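Local coordinates for protein aminotransferase (Paracoccus denitrificans, PDB 4GRX) that probably transfers amino groups between amines or amino acids and keto or aldehyde acceptors, using pyridoxal phosphate bound to a lysine as a Schiff base, at residues L393-D398 with T403-N408. Numbering follows the deposited sequence.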
ATOM      1  N   LEU A 393       5.090 -17.384  24.181  1.00 30.51           N
ATOM      2  CA  LEU A 393       5.881 -18.406  24.831  1.00 30.92           C
ATOM      3  C   LEU A 393       7.110 -18.729  23.961  1.00 30.69           C
ATOM      4  O   LEU A 393       6.996 -18.900  22.749  1.00 29.87           O
ATOM      5  CB  LEU A 393       5.028 -19.652  25.011  1.00 31.24           C
ATOM      6  CG  LEU A 393       3.810 -19.479  25.917  1.00 31.88           C
ATOM      7  CD1 LEU A 393       2.632 -20.332  25.448  1.00 31.87           C
ATOM      8  CD2 LEU A 393       4.174 -19.765  27.373  1.00 32.72           C
ATOM      9  N   GLU A 394       8.284 -18.798  24.573  1.00 31.36           N
ATOM     10  CA  GLU A 394       9.492 -19.137  23.819  1.00 31.85           C
ATOM     11  C   GLU A 394       9.871 -20.612  23.967  1.00 32.59           C
ATOM     12  O   GLU A 394      10.144 -21.071  25.069  1.00 33.62           O
ATOM     13  CB  GLU A 394      10.648 -18.280  24.285  1.00 32.23           C
ATOM     14  CG  GLU A 394      11.910 -18.545  23.504  1.00 33.02           C
ATOM     15  CD  GLU A 394      12.060 -17.654  22.281  1.00 32.71           C
ATOM     16  OE1 GLU A 394      11.272 -16.687  22.105  1.00 32.03           O
ATOM     17  OE2 GLU A 394      12.992 -17.929  21.499  1.00 33.18           O
ATOM     18  N   ALA A 395       9.891 -21.354  22.868  1.00 32.46           N
ATOM     19  CA  ALA A 395      10.255 -22.772  22.925  1.00 33.60           C
ATOM     20  C   ALA A 395      11.765 -22.964  22.927  1.00 34.82           C
ATOM     21  O   ALA A 395      12.487 -22.352  22.129  1.00 35.03           O
ATOM     22  CB  ALA A 395       9.626 -23.543  21.775  1.00 33.32           C
ATOM     23  N   VAL A 396      12.252 -23.805  23.831  1.00 35.93           N
ATOM     24  CA  VAL A 396      13.688 -24.050  23.911  1.00 37.08           C
ATOM     25  C   VAL A 396      13.942 -25.548  23.953  1.00 38.31           C
ATOM     26  O   VAL A 396      13.138 -26.281  24.516  1.00 38.77           O
ATOM     27  CB  VAL A 396      14.313 -23.355  25.145  1.00 37.35           C
ATOM     28  CG1 VAL A 396      14.087 -21.849  25.087  1.00 36.22           C
ATOM     29  CG2 VAL A 396      13.745 -23.921  26.438  1.00 37.72           C
ATOM     30  N   LYS A 397      15.036 -26.003  23.339  1.00 39.51           N
ATOM     31  CA  LYS A 397      15.525 -27.384  23.526  1.00 40.97           C
ATOM     32  C   LYS A 397      16.023 -27.591  24.957  1.00 42.48           C
ATOM     33  O   LYS A 397      15.619 -28.530  25.622  1.00 43.30           O
ATOM     34  CB  LYS A 397      16.650 -27.726  22.545  1.00 41.24           C
ATOM     35  CG  LYS A 397      17.257 -29.111  22.759  1.00 42.45           C
ATOM     36  CD  LYS A 397      16.356 -30.214  22.203  1.00 42.15           C
ATOM     37  CE  LYS A 397      16.616 -31.566  22.854  1.00 43.28           C
ATOM     38  NZ  LYS A 397      15.650 -32.595  22.375  1.00 43.17           N
ATOM     39  N   ASP A 398      16.903 -26.708  25.415  1.00 43.59           N
ATOM     40  CA  ASP A 398      17.385 -26.734  26.781  1.00 45.31           C
ATOM     41  C   ASP A 398      17.123 -25.397  27.471  1.00 45.15           C
ATOM     42  O   ASP A 398      17.553 -24.350  26.986  1.00 44.82           O
ATOM     43  CB  ASP A 398      18.876 -27.054  26.814  1.00 46.71           C
ATOM     44  CG  ASP A 398      19.406 -27.155  28.223  1.00 48.45           C
ATOM     45  OD1 ASP A 398      19.170 -28.199  28.866  1.00 49.15           O
ATOM     46  OD2 ASP A 398      20.050 -26.186  28.695  1.00 49.12           O
ATOM     47  N   THR A 403      18.975 -22.661  24.751  1.00 42.85           N
ATOM     48  CA  THR A 403      19.274 -23.068  23.383  1.00 42.79           C
ATOM     49  C   THR A 403      18.007 -23.465  22.630  1.00 41.65           C
ATOM     50  O   THR A 403      17.198 -24.236  23.153  1.00 41.53           O
ATOM     51  CB  THR A 403      20.245 -24.254  23.390  1.00 44.33           C
ATOM     52  OG1 THR A 403      20.790 -24.398  24.707  1.00 45.67           O
ATOM     53  CG2 THR A 403      21.370 -24.031  22.397  1.00 44.76           C
ATOM     54  N   PRO A 404      17.841 -22.955  21.390  1.00 40.68           N
ATOM     55  CA  PRO A 404      16.627 -23.228  20.613  1.00 39.16           C
ATOM     56  C   PRO A 404      16.653 -24.627  20.026  1.00 39.17           C
ATOM     57  O   PRO A 404      17.677 -25.282  20.082  1.00 40.64           O
ATOM     58  CB  PRO A 404      16.690 -22.189  19.489  1.00 38.79           C
ATOM     59  CG  PRO A 404      18.141 -21.911  19.294  1.00 39.90           C
ATOM     60  CD  PRO A 404      18.832 -22.179  20.613  1.00 41.00           C
ATOM     61  N   PHE A 405      15.531 -25.082  19.481  1.00 38.09           N
ATOM     62  CA  PHE A 405      15.489 -26.353  18.764  1.00 38.36           C
ATOM     63  C   PHE A 405      16.215 -26.205  17.430  1.00 38.58           C
ATOM     64  O   PHE A 405      16.306 -25.104  16.892  1.00 38.39           O
ATOM     65  CB  PHE A 405      14.038 -26.802  18.517  1.00 37.39           C
ATOM     66  CG  PHE A 405      13.319 -27.310  19.753  1.00 37.34           C
ATOM     67  CD1 PHE A 405      13.601 -28.576  20.281  1.00 38.29           C
ATOM     68  CD2 PHE A 405      12.341 -26.534  20.380  1.00 36.34           C
ATOM     69  CE1 PHE A 405      12.942 -29.047  21.414  1.00 38.20           C
ATOM     70  CE2 PHE A 405      11.680 -27.006  21.512  1.00 36.31           C
ATOM     71  CZ  PHE A 405      11.984 -28.260  22.028  1.00 37.38           C
ATOM     72  N   ASP A 406      16.735 -27.308  16.900  1.00 39.45           N
ATOM     73  CA  ASP A 406      17.339 -27.319  15.569  1.00 39.72           C
ATOM     74  C   ASP A 406      16.366 -26.888  14.480  1.00 37.66           C
ATOM     75  O   ASP A 406      15.206 -27.280  14.478  1.00 36.57           O
ATOM     76  CB  ASP A 406      17.844 -28.720  15.228  1.00 41.98           C
ATOM     77  CG  ASP A 406      19.297 -28.930  15.581  1.00 44.40           C
ATOM     78  OD1 ASP A 406      20.011 -27.949  15.915  1.00 45.03           O
ATOM     79  OD2 ASP A 406      19.726 -30.102  15.507  1.00 46.01           O
ATOM     80  N   ALA A 407      16.863 -26.092  13.544  1.00 37.31           N
ATOM     81  CA  ALA A 407      16.094 -25.684  12.375  1.00 36.14           C
ATOM     82  C   ALA A 407      15.396 -26.863  11.688  1.00 35.81           C
ATOM     83  O   ALA A 407      14.249 -26.737  11.249  1.00 34.66           O
ATOM     84  CB  ALA A 407      16.990 -24.958  11.384  1.00 36.32           C
ATOM     85  N   ASN A 408      16.079 -28.005  11.605  1.00 36.58           N
ATOM     86  CA  ASN A 408      15.536 -29.129  10.854  1.00 36.54           C
ATOM     87  C   ASN A 408      14.347 -29.806  11.546  1.00 35.73           C
ATOM     88  O   ASN A 408      13.612 -30.567  10.928  1.00 35.63           O
ATOM     89  CB  ASN A 408      16.637 -30.118  10.409  1.00 38.00           C
ATOM     90  CG  ASN A 408      16.941 -31.193  11.447  1.00 39.24           C
ATOM     91  OD1 ASN A 408      17.326 -30.902  12.583  1.00 39.81           O
ATOM     92  ND2 ASN A 408      16.788 -32.450  11.051  1.00 39.88           N
TER
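Phe405 lays one face of its ring against the peptide between Val396 and Lys397. Lys397 N stands over the middle of the ring, 3.8 Å above its plane, while the carbonyl carbon of Val396 lies nearer the rim. A flat aromatic suits this place because a peptide group is itself flat and can be covered broadly. At the edge of the ring, Ala395 CB comes within 4.0 Å of Phe405 CE2, a methyl small enough to let the ring sit close to the strand. The lysine adds its aliphatic part: with CG anti to the backbone N (chi1 176°) and the chain bent at chi2, CD reaches Phe405 CE1 at 3.7 Å, and the two side chains cross at about a right angle while the charged end leads away.

Beside the ring, three weak backbone hydrogen bonds join the segments. Thr403 O receives Lys397 N at 2.8 Å and, more distantly, Asp398 N; Thr403 N returns a bond to Asp398 O at 3.1 Å. Lys397 and Asp398 thus both face Thr403, the pattern of a classic beta bulge, formed where the chain turns back just beyond strand 390-395, the middle strand of a three-stranded antiparallel sheet. This placement is consistent with the small C-terminal domain of a fold-type I, class III aminotransferase. Losing the ring to an alanine is likely to open a gap over the Val396-Lys397 peptide and beside the Lys397 methylenes, and to take one apolar neighbour from Ala395.

Further out, Asn380 and Val464 also touch the Phe405 side chain, and Val396 O is hydrogen-bonded to Asn380 ND2. Within the turn, Thr401 OG1 is hydrogen-bonded to both Asp398 OD2 and Thr403 OG1; short polar side chains suit a tight turn, whose two limbs they can link. Gln431 NE2 donates to Phe405 O, tying the returning chain to the residue just before strand 432-435.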